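Local coordinates for protein transcription regulator (Haloarcula marismortui ATCC 43049, PDB 3CRJ) that probably binds operator DNA through a helix-turn-helix motif and regulates transcription as a TetR-family repressor, at residues 131-143 against 156-168. Numbering follows the deposited sequence.
Sequences DEYVRYMLKAVIN and AEHVTRSLLTIID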
loop_
_atom_site.group_PDB
_atom_site.type_symbol
_atom_site.label_atom_id
_atom_site.label_comp_id
_atom_site.label_asym_id
_atom_site.label_seq_id
_atom_site.Cartn_x
_atom_site.Cartn_y
_atom_site.Cartn_z
ATOM N N ASP A 131 -9.345 7.234 -5.760
ATOM C CA ASP A 131 -9.006 6.232 -6.742
ATOM C C ASP A 131 -9.812 6.394 -8.037
ATOM O O ASP A 131 -9.194 6.431 -9.096
ATOM C CB ASP A 131 -9.188 4.851 -6.150
ATOM C CG ASP A 131 -8.630 3.764 -7.023
ATOM O OD1 ASP A 131 -7.417 3.768 -7.350
ATOM O OD2 ASP A 131 -9.417 2.876 -7.369
ATOM N N GLU A 132 -11.154 6.520 -7.971
ATOM C CA GLU A 132 -11.982 6.700 -9.188
ATOM C C GLU A 132 -11.567 7.903 -10.028
ATOM O O GLU A 132 -11.584 7.845 -11.265
ATOM C CB GLU A 132 -13.488 6.829 -8.899
ATOM C CG GLU A 132 -14.182 5.650 -8.251
ATOM C CD GLU A 132 -14.324 4.403 -9.132
ATOM O OE1 GLU A 132 -13.474 4.151 -10.031
ATOM O OE2 GLU A 132 -15.292 3.636 -8.881
ATOM N N TYR A 133 -11.208 8.990 -9.351
ATOM C CA TYR A 133 -10.857 10.213 -10.037
ATOM C C TYR A 133 -9.595 10.010 -10.856
ATOM O O TYR A 133 -9.513 10.448 -12.021
ATOM C CB TYR A 133 -10.637 11.364 -9.055
ATOM C CG TYR A 133 -10.309 12.640 -9.774
ATOM C CD1 TYR A 133 -11.329 13.415 -10.351
ATOM C CD2 TYR A 133 -8.983 13.063 -9.928
ATOM C CE1 TYR A 133 -11.039 14.585 -11.045
ATOM C CE2 TYR A 133 -8.674 14.239 -10.639
ATOM C CZ TYR A 133 -9.711 14.993 -11.186
ATOM O OH TYR A 133 -9.441 16.177 -11.853
ATOM N N VAL A 134 -8.624 9.334 -10.240
ATOM C CA VAL A 134 -7.356 9.057 -10.888
ATOM C C VAL A 134 -7.602 8.127 -12.044
ATOM O O VAL A 134 -7.204 8.417 -13.161
ATOM C CB VAL A 134 -6.311 8.501 -9.890
ATOM C CG1 VAL A 134 -5.063 7.989 -10.616
ATOM C CG2 VAL A 134 -5.945 9.586 -8.845
ATOM N N ARG A 135 -8.292 7.027 -11.780
ATOM C CA ARG A 135 -8.751 6.104 -12.816
ATOM C C ARG A 135 -9.419 6.834 -14.019
ATOM O O ARG A 135 -9.020 6.634 -15.174
ATOM C CB ARG A 135 -9.698 5.104 -12.166
ATOM C CG ARG A 135 -10.091 3.912 -13.001
ATOM C CD ARG A 135 -11.276 3.179 -12.348
ATOM N NE ARG A 135 -12.199 2.616 -13.345
ATOM C CZ ARG A 135 -13.496 2.911 -13.452
ATOM N NH1 ARG A 135 -14.099 3.772 -12.620
ATOM N NH2 ARG A 135 -14.206 2.335 -14.412
ATOM N N TYR A 136 -10.411 7.690 -13.750
ATOM C CA TYR A 136 -11.037 8.463 -14.808
ATOM C C TYR A 136 -10.006 9.265 -15.601
ATOM O O TYR A 136 -9.989 9.198 -16.815
ATOM C CB TYR A 136 -12.152 9.369 -14.282
ATOM C CG TYR A 136 -12.814 10.247 -15.352
ATOM C CD1 TYR A 136 -14.052 9.919 -15.901
ATOM C CD2 TYR A 136 -12.196 11.421 -15.802
ATOM C CE1 TYR A 136 -14.654 10.743 -16.875
ATOM C CE2 TYR A 136 -12.769 12.239 -16.770
ATOM C CZ TYR A 136 -13.999 11.911 -17.308
ATOM O OH TYR A 136 -14.559 12.759 -18.278
HETATM N N MSE A 137 -9.144 10.019 -14.946
HETATM C CA MSE A 137 -8.217 10.859 -15.701
HETATM C C MSE A 137 -7.131 10.069 -16.434
HETATM O O MSE A 137 -6.642 10.506 -17.467
HETATM C CB MSE A 137 -7.587 11.910 -14.812
HETATM C CG MSE A 137 -6.692 11.311 -13.795
HETATM SE SE MSE A 137 -5.663 12.635 -12.872
HETATM C CE MSE A 137 -4.030 11.612 -12.899
ATOM N N LEU A 138 -6.774 8.906 -15.915
ATOM C CA LEU A 138 -5.792 8.053 -16.576
ATOM C C LEU A 138 -6.370 7.292 -17.768
ATOM O O LEU A 138 -5.818 7.347 -18.870
ATOM C CB LEU A 138 -5.192 7.075 -15.574
ATOM C CG LEU A 138 -4.059 7.661 -14.729
ATOM C CD1 LEU A 138 -3.573 6.599 -13.758
ATOM C CD2 LEU A 138 -2.937 8.159 -15.598
ATOM N N LYS A 139 -7.483 6.592 -17.559
ATOM C CA LYS A 139 -8.205 5.999 -18.670
ATOM C C LYS A 139 -8.553 6.980 -19.801
ATOM O O LYS A 139 -8.444 6.634 -20.984
ATOM C CB LYS A 139 -9.462 5.332 -18.184
ATOM C CG LYS A 139 -9.988 4.307 -19.152
ATOM C CD LYS A 139 -10.913 3.361 -18.435
ATOM C CE LYS A 139 -12.214 4.056 -18.013
ATOM N NZ LYS A 139 -13.016 4.470 -19.171
ATOM N N ALA A 140 -8.931 8.202 -19.439
ATOM C CA ALA A 140 -9.266 9.228 -20.427
ATOM C C ALA A 140 -8.123 9.601 -21.350
ATOM O O ALA A 140 -8.353 9.825 -22.513
ATOM C CB ALA A 140 -9.837 10.484 -19.762
ATOM N N VAL A 141 -6.891 9.658 -20.860
ATOM C CA VAL A 141 -5.824 10.075 -21.758
ATOM C C VAL A 141 -5.405 8.877 -22.603
ATOM O O VAL A 141 -5.119 9.016 -23.802
ATOM C CB VAL A 141 -4.663 10.796 -21.055
ATOM C CG1 VAL A 141 -4.071 9.941 -19.960
ATOM C CG2 VAL A 141 -3.597 11.196 -22.072
ATOM N N ILE A 142 -5.453 7.696 -21.988
ATOM C CA ILE A 142 -5.209 6.452 -22.716
ATOM C C ILE A 142 -6.217 6.262 -23.836
ATOM O O ILE A 142 -5.877 5.811 -24.949
ATOM C CB ILE A 142 -5.207 5.217 -21.785
ATOM C CG1 ILE A 142 -3.973 5.260 -20.864
ATOM C CG2 ILE A 142 -5.242 3.925 -22.628
ATOM C CD1 ILE A 142 -3.934 4.161 -19.802
ATOM N N ASN A 143 -7.466 6.613 -23.566
ATOM C CA ASN A 143 -8.463 6.472 -24.611
ATOM C C ASN A 143 -8.210 7.461 -25.722
ATOM O O ASN A 143 -8.304 7.103 -26.886
ATOM C CB ASN A 143 -9.883 6.573 -24.051
ATOM C CG ASN A 143 -10.426 5.222 -23.590
ATOM O OD1 ASN A 143 -10.097 4.184 -24.165
ATOM N ND2 ASN A 143 -11.259 5.229 -22.550
ATOM N N ALA A 156 -8.138 -0.672 -22.099
ATOM C CA ALA A 156 -7.873 0.566 -21.362
ATOM C C ALA A 156 -8.138 0.390 -19.894
ATOM O O ALA A 156 -7.338 0.835 -19.088
ATOM C CB ALA A 156 -8.698 1.714 -21.904
ATOM N N GLU A 157 -9.233 -0.275 -19.530
ATOM C CA GLU A 157 -9.518 -0.449 -18.107
ATOM C C GLU A 157 -8.377 -1.163 -17.399
ATOM O O GLU A 157 -8.017 -0.794 -16.297
ATOM C CB GLU A 157 -10.860 -1.139 -17.846
ATOM C CG GLU A 157 -11.987 -0.165 -17.403
ATOM C CD GLU A 157 -11.721 0.581 -16.058
ATOM O OE1 GLU A 157 -11.015 0.046 -15.158
ATOM O OE2 GLU A 157 -12.243 1.711 -15.887
ATOM N N HIS A 158 -7.801 -2.160 -18.057
ATOM C CA HIS A 158 -6.773 -2.967 -17.453
ATOM C C HIS A 158 -5.407 -2.317 -17.457
ATOM O O HIS A 158 -4.646 -2.454 -16.514
ATOM C CB HIS A 158 -6.646 -4.329 -18.097
ATOM C CG HIS A 158 -5.487 -5.081 -17.559
ATOM N ND1 HIS A 158 -5.548 -5.756 -16.366
ATOM C CD2 HIS A 158 -4.203 -5.167 -17.986
ATOM C CE1 HIS A 158 -4.356 -6.264 -16.096
ATOM N NE2 HIS A 158 -3.521 -5.914 -17.062
ATOM N N VAL A 159 -5.069 -1.634 -18.534
ATOM C CA VAL A 159 -3.875 -0.808 -18.464
ATOM C C VAL A 159 -3.966 0.204 -17.320
ATOM O O VAL A 159 -3.013 0.338 -16.545
ATOM C CB VAL A 159 -3.487 -0.170 -19.831
ATOM C CG1 VAL A 159 -2.261 0.676 -19.693
ATOM C CG2 VAL A 159 -3.214 -1.252 -20.824
ATOM N N THR A 160 -5.096 0.889 -17.151
ATOM C CA THR A 160 -5.098 1.929 -16.110
ATOM C C THR A 160 -5.159 1.346 -14.690
ATOM O O THR A 160 -4.603 1.915 -13.751
ATOM C CB THR A 160 -6.113 3.085 -16.355
ATOM O OG1 THR A 160 -7.052 3.200 -15.268
ATOM C CG2 THR A 160 -6.810 2.934 -17.678
ATOM N N ARG A 161 -5.806 0.196 -14.558
ATOM C CA ARG A 161 -5.775 -0.541 -13.309
ATOM C C ARG A 161 -4.338 -0.929 -12.955
ATOM O O ARG A 161 -3.925 -0.825 -11.796
ATOM C CB ARG A 161 -6.679 -1.772 -13.392
ATOM C CG ARG A 161 -6.283 -2.888 -12.433
ATOM C CD ARG A 161 -6.258 -2.433 -10.962
ATOM N NE ARG A 161 -7.607 -2.115 -10.497
ATOM C CZ ARG A 161 -8.495 -3.022 -10.095
ATOM N NH1 ARG A 161 -8.177 -4.319 -10.073
ATOM N NH2 ARG A 161 -9.698 -2.632 -9.706
ATOM N N SER A 162 -3.584 -1.361 -13.963
ATOM C CA SER A 162 -2.173 -1.632 -13.814
ATOM C C SER A 162 -1.364 -0.425 -13.305
ATOM O O SER A 162 -0.581 -0.545 -12.344
ATOM C CB SER A 162 -1.605 -2.133 -15.127
ATOM O OG SER A 162 -1.825 -3.528 -15.301
ATOM N N LEU A 163 -1.548 0.738 -13.918
ATOM C CA LEU A 163 -0.863 1.920 -13.412
ATOM C C LEU A 163 -1.327 2.269 -12.003
ATOM O O LEU A 163 -0.568 2.868 -11.211
ATOM C CB LEU A 163 -1.024 3.116 -14.331
ATOM C CG LEU A 163 -0.347 2.997 -15.685
ATOM C CD1 LEU A 163 -0.866 4.071 -16.612
ATOM C CD2 LEU A 163 1.144 3.134 -15.512
ATOM N N LEU A 164 -2.556 1.890 -11.672
ATOM C CA LEU A 164 -3.085 2.207 -10.340
ATOM C C LEU A 164 -2.349 1.401 -9.298
ATOM O O LEU A 164 -2.100 1.893 -8.190
ATOM C CB LEU A 164 -4.583 1.906 -10.245
ATOM C CG LEU A 164 -5.608 3.037 -10.347
ATOM C CD1 LEU A 164 -5.062 4.273 -11.081
ATOM C CD2 LEU A 164 -6.898 2.506 -11.019
ATOM N N THR A 165 -2.021 0.160 -9.662
ATOM C CA THR A 165 -1.352 -0.736 -8.751
ATOM C C THR A 165 0.063 -0.252 -8.482
ATOM O O THR A 165 0.472 -0.114 -7.324
ATOM C CB THR A 165 -1.363 -2.179 -9.255
ATOM O OG1 THR A 165 -2.722 -2.590 -9.467
ATOM C CG2 THR A 165 -0.706 -3.086 -8.221
ATOM N N ILE A 166 0.789 0.036 -9.556
ATOM C CA ILE A 166 2.121 0.640 -9.464
ATOM C C ILE A 166 2.033 1.844 -8.531
ATOM O O ILE A 166 2.747 1.885 -7.541
ATOM C CB ILE A 166 2.713 0.972 -10.880
ATOM C CG1 ILE A 166 2.953 -0.324 -11.645
ATOM C CG2 ILE A 166 3.989 1.809 -10.797
ATOM C CD1 ILE A 166 2.966 -0.155 -13.139
ATOM N N ILE A 167 1.124 2.782 -8.792
ATOM C CA ILE A 167 0.999 3.954 -7.922
ATOM C C ILE A 167 0.844 3.559 -6.447
ATOM O O ILE A 167 1.613 4.014 -5.583
ATOM C CB ILE A 167 -0.185 4.841 -8.283
ATOM C CG1 ILE A 167 -0.177 5.209 -9.768
ATOM C CG2 ILE A 167 -0.214 6.113 -7.368
ATOM C CD1 ILE A 167 1.059 5.875 -10.170
ATOM N N ASP A 168 -0.136 2.715 -6.151
ATOM C CA ASP A 168 -0.342 2.327 -4.767
ATOM C C ASP A 168 0.806 1.509 -4.202
ATOM O O ASP A 168 1.033 1.553 -3.001
ATOM C CB ASP A 168 -1.697 1.656 -4.541
ATOM C CG ASP A 168 -2.849 2.669 -4.564
ATOM O OD1 ASP A 168 -2.692 3.800 -4.025
ATOM O OD2 ASP A 168 -3.915 2.351 -5.138
#
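The carboxylate of Glu157 lies at the edge of the Arg135 guanidinium, their planes 42° apart. Arg135 NH2 forms a salt bridge with Glu157 OE2 at 2.5 Å, meeting that oxygen from above the carboxylate plane, and Arg135 NE adds a weak bond to the same atom. Arg135 NH1 is bound to Glu132 OE1 (2.7 Å) of its own helix. CG of Arg135 lies anti to the backbone N (chi1 -169°), laying the chain along Thr160 and Leu164, and a bend at chi3 carries the guanidinium to Glu157. Lys139 crosses Glu157 obliquely, NZ 4.4 Å from OE2, too far for a salt bridge. An alanine in place of Arg135 would probably leave Glu132 and Glu157 without their shared cation.

The helices pack knobs-into-holes, the segment axes approaching to 9.2 Å with 130° between N-to-C directions. Thr160 enters among Arg135, Leu138, Lys139 and Ile142, and Leu164 among Asp131, Val134, Arg135 and Leu138; Ile142 CD1 meets Val159 CG1 (3.9 Å). Asp131 and Asp168 both bridge to Arg173 of the second subunit, and Asp168 to Arg171 of its own chain, probably offsetting their like charges. A largely apolar seam bordered by ion pairs thus joins two C-terminal-domain helices and reaches the dimer interface.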